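Local atomic coordinates of sensory box/GGDEF family protein (Vibrio cholerae serotype O1, PDB entry 6EIB), a protein that catalyses the condensation of two GTP molecules into the second messenger c-di-GMP through its magnesium-dependent GGDEF domain and takes part in biofilm formation. Residues C33-I38 / G79-I84. Residues are numbered along the deposited sequence; the frame is centred on the assembly and turned at random.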
ATOM      1  N   CYS A  33      -4.175  -3.803  -6.516  1.00 19.41           N
ATOM      2  CA  CYS A  33      -3.920  -3.931  -5.114  1.00 19.95           C
ATOM      3  C   CYS A  33      -2.469  -3.552  -4.858  1.00 20.07           C
ATOM      4  O   CYS A  33      -1.590  -4.082  -5.520  1.00 19.95           O
ATOM      5  CB  CYS A  33      -4.194  -5.379  -4.687  1.00 18.92           C
ATOM      6  SG  CYS A  33      -3.923  -5.692  -2.960  1.00 23.79           S
ATOM      7  N   ILE A  34      -2.230  -2.624  -3.937  1.00 20.72           N
ATOM      8  CA  ILE A  34      -0.841  -2.246  -3.571  1.00 18.47           C
ATOM      9  C   ILE A  34      -0.586  -2.577  -2.133  1.00 18.38           C
ATOM     10  O   ILE A  34      -1.340  -2.145  -1.261  1.00 18.65           O
ATOM     11  CB  ILE A  34      -0.567  -0.729  -3.727  1.00 18.84           C
ATOM     12  CG1 ILE A  34      -0.897  -0.245  -5.142  1.00 19.80           C
ATOM     13  CG2 ILE A  34       0.927  -0.436  -3.384  1.00 17.95           C
ATOM     14  CD1 ILE A  34      -1.057   1.342  -5.248  1.00 17.87           C
ATOM     15  N   SER A  35       0.489  -3.311  -1.880  1.00 18.82           N
ATOM     16  CA  SER A  35       0.927  -3.610  -0.532  1.00 19.80           C
ATOM     17  C   SER A  35       2.146  -2.790  -0.209  1.00 20.27           C
ATOM     18  O   SER A  35       3.078  -2.760  -0.999  1.00 21.77           O
ATOM     19  CB  SER A  35       1.290  -5.100  -0.377  1.00 20.44           C
ATOM     20  OG  SER A  35       0.151  -5.906  -0.591  1.00 20.12           O
ATOM     21  N   ILE A  36       2.127  -2.098   0.916  1.00 20.61           N
ATOM     22  CA  ILE A  36       3.204  -1.179   1.273  1.00 20.72           C
ATOM     23  C   ILE A  36       3.711  -1.527   2.629  1.00 22.04           C
ATOM     24  O   ILE A  36       2.924  -1.842   3.500  1.00 21.75           O
ATOM     25  CB  ILE A  36       2.721   0.292   1.249  1.00 22.86           C
ATOM     26  CG1 ILE A  36       2.525   0.738  -0.194  1.00 22.51           C
ATOM     27  CG2 ILE A  36       3.751   1.222   1.936  1.00 23.68           C
ATOM     28  CD1 ILE A  36       1.843   2.103  -0.330  1.00 24.05           C
ATOM     29  N   ASP A  37       5.036  -1.543   2.802  1.00 23.97           N
ATOM     30  CA  ASP A  37       5.597  -1.736   4.123  1.00 23.92           C
ATOM     31  C   ASP A  37       6.652  -0.655   4.336  1.00 21.18           C
ATOM     32  O   ASP A  37       7.520  -0.438   3.502  1.00 21.36           O
ATOM     33  CB  ASP A  37       6.188  -3.138   4.279  1.00 30.17           C
ATOM     34  CG  ASP A  37       6.467  -3.494   5.741  1.00 37.13           C
ATOM     35  OD1 ASP A  37       5.494  -3.660   6.518  1.00 41.67           O
ATOM     36  OD2 ASP A  37       7.641  -3.689   6.102  1.00 38.37           O
ATOM     37  N   ILE A  38       6.546   0.024   5.462  1.00 20.36           N
ATOM     38  CA  ILE A  38       7.502   1.048   5.825  1.00 21.80           C
ATOM     39  C   ILE A  38       8.821   0.412   6.259  1.00 21.66           C
ATOM     40  O   ILE A  38       8.821  -0.522   7.093  1.00 20.38           O
ATOM     41  CB  ILE A  38       6.950   1.917   6.940  1.00 22.93           C
ATOM     42  CG1 ILE A  38       5.650   2.605   6.446  1.00 23.31           C
ATOM     43  CG2 ILE A  38       8.020   2.934   7.399  1.00 23.47           C
ATOM     44  CD1 ILE A  38       4.888   3.343   7.554  1.00 24.64           C
ATOM     45  N   GLY A  79       1.395  -3.785  11.606  1.00 28.95           N
ATOM     46  CA  GLY A  79       2.038  -2.703  12.320  1.00 30.17           C
ATOM     47  C   GLY A  79       2.504  -1.592  11.396  1.00 29.54           C
ATOM     48  O   GLY A  79       2.240  -0.420  11.680  1.00 29.73           O
ATOM     49  N   GLU A  80       3.188  -1.945  10.307  1.00 28.41           N
ATOM     50  CA  GLU A  80       3.662  -0.922   9.372  1.00 30.40           C
ATOM     51  C   GLU A  80       3.359  -1.299   7.914  1.00 27.82           C
ATOM     52  O   GLU A  80       4.049  -0.857   6.999  1.00 28.10           O
ATOM     53  CB  GLU A  80       5.161  -0.676   9.576  1.00 34.52           C
ATOM     54  CG  GLU A  80       6.059  -1.744   8.988  1.00 38.00           C
ATOM     55  CD  GLU A  80       6.651  -2.648  10.027  1.00 42.53           C
ATOM     56  OE1 GLU A  80       6.361  -2.473  11.238  1.00 44.53           O
ATOM     57  OE2 GLU A  80       7.436  -3.528   9.622  1.00 44.61           O
ATOM     58  N   GLU A  81       2.331  -2.131   7.711  1.00 25.00           N
ATOM     59  CA  GLU A  81       1.981  -2.586   6.375  1.00 22.30           C
ATOM     60  C   GLU A  81       0.603  -2.047   6.021  1.00 20.28           C
ATOM     61  O   GLU A  81      -0.317  -2.092   6.829  1.00 20.53           O
ATOM     62  CB  GLU A  81       1.986  -4.120   6.245  1.00 20.56           C
ATOM     63  CG  GLU A  81       1.785  -4.609   4.771  1.00 21.03           C
ATOM     64  CD  GLU A  81       1.603  -6.144   4.660  1.00 22.05           C
ATOM     65  OE1 GLU A  81       2.209  -6.840   5.507  1.00 20.19           O
ATOM     66  OE2 GLU A  81       0.819  -6.633   3.774  1.00 20.98           O
ATOM     67  N   PHE A  82       0.493  -1.529   4.817  1.00 18.60           N
ATOM     68  CA  PHE A  82      -0.765  -1.002   4.302  1.00 20.51           C
ATOM     69  C   PHE A  82      -1.135  -1.706   3.050  1.00 21.07           C
ATOM     70  O   PHE A  82      -0.286  -2.284   2.352  1.00 20.95           O
ATOM     71  CB  PHE A  82      -0.672   0.511   4.001  1.00 22.63           C
ATOM     72  CG  PHE A  82      -0.569   1.359   5.222  1.00 26.68           C
ATOM     73  CD1 PHE A  82       0.668   1.559   5.857  1.00 29.57           C
ATOM     74  CD2 PHE A  82      -1.705   1.948   5.755  1.00 27.42           C
ATOM     75  CE1 PHE A  82       0.753   2.348   7.001  1.00 31.44           C
ATOM     76  CE2 PHE A  82      -1.633   2.728   6.888  1.00 29.62           C
ATOM     77  CZ  PHE A  82      -0.400   2.940   7.515  1.00 32.04           C
ATOM     78  N   ILE A  83      -2.420  -1.626   2.743  1.00 21.95           N
ATOM     79  CA  ILE A  83      -2.897  -2.097   1.482  1.00 21.91           C
ATOM     80  C   ILE A  83      -3.765  -0.995   0.872  1.00 22.77           C
ATOM     81  O   ILE A  83      -4.534  -0.346   1.582  1.00 22.98           O
ATOM     82  CB  ILE A  83      -3.661  -3.408   1.699  1.00 24.75           C
ATOM     83  CG1 ILE A  83      -4.169  -4.024   0.403  1.00 25.19           C
ATOM     84  CG2 ILE A  83      -4.849  -3.142   2.564  1.00 27.07           C
ATOM     85  CD1 ILE A  83      -4.712  -5.483   0.680  1.00 47.65           C
ATOM     86  N   ILE A  84      -3.609  -0.781  -0.429  1.00 21.56           N
ATOM     87  CA  ILE A  84      -4.476   0.124  -1.167  1.00 21.80           C
ATOM     88  C   ILE A  84      -5.160  -0.658  -2.268  1.00 21.47           C
ATOM     89  O   ILE A  84      -4.509  -1.336  -3.068  1.00 19.87           O
ATOM     90  CB  ILE A  84      -3.697   1.293  -1.754  1.00 22.04           C
ATOM     91  CG1 ILE A  84      -2.968   2.030  -0.636  1.00 22.91           C
ATOM     92  CG2 ILE A  84      -4.636   2.290  -2.498  1.00 28.43           C
ATOM     93  CD1 ILE A  84      -1.949   3.006  -1.158  1.00 26.80           C
TER
HETATM   94  O   HOH W   1      -0.490  -5.104   2.187  1.00 28.67           O
HETATM   95  O   HOH W   2       4.989  -6.540   5.468  1.00 29.28           O
HETATM   96  O   HOH W   3       9.434  -2.343   8.624  1.00 44.87           O
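Ile34 and Ile84 exchange a pair of backbone hydrogen bonds, as do Ile36 and Phe82, joining strands 33-38 and 81-84 antiparallel at the centre of the GGDEF-domain sheet. A fifth bond, Ile38 N to Glu80 O at 3.1 Å, carries the pairing beyond the start of strand 81-84 to Glu80, within the signature motif GGEEF, whose last four residues are Gly79-Phe82.

The tight side is apolar and lies under helix 50-67. Ile36 and Ile84 slant across each other and touch through their terminal methyls, CD1 to CD1 at 4.0 Å. Ile38 CD1 reaches the edge of the Phe82 ring near its plane, 4.3 Å from CE1, while Phe64 makes an edge-to-face contact with that ring. On the other face, Cys33 SG packs against Ile83 CD1 at 3.7 Å, and helix 10-27 covers both.

Farther along this second face the contact turns polar and watery. One water accepts from Ser35 OG and donates to Glu81 OE2 and Phe82 O; Ser35 OG also bonds Ser140, and Glu81 OE2 bonds Tyr137. Another water donates to Glu81 OE1 and, weakly, to Asp37 OD1.

At the motif end, a chi1 of 77° tucks Glu80 CG between its own N and C, 3.2 Å from Asp37 OD1, and a bend at chi2 (-105°) directs the carboxylate towards that of Asp37. The carboxylates, their planes 47° apart, approach to 3.5 Å between Asp37 OD2 and Glu80 OE2; Lys148 lies at long, weak ion-pair distance from Asp37, and Lys42 likewise from Glu80. As in related cyclases, Asp37, Ile38 and Glu80 probably bind magnesium, and Glu80 probably serves as proton acceptor. The strand pairing thus sets two acidic groups beside the Ile38 carbonyl, a cluster of oxygens consistent with holding the metal that GTP condensation requires.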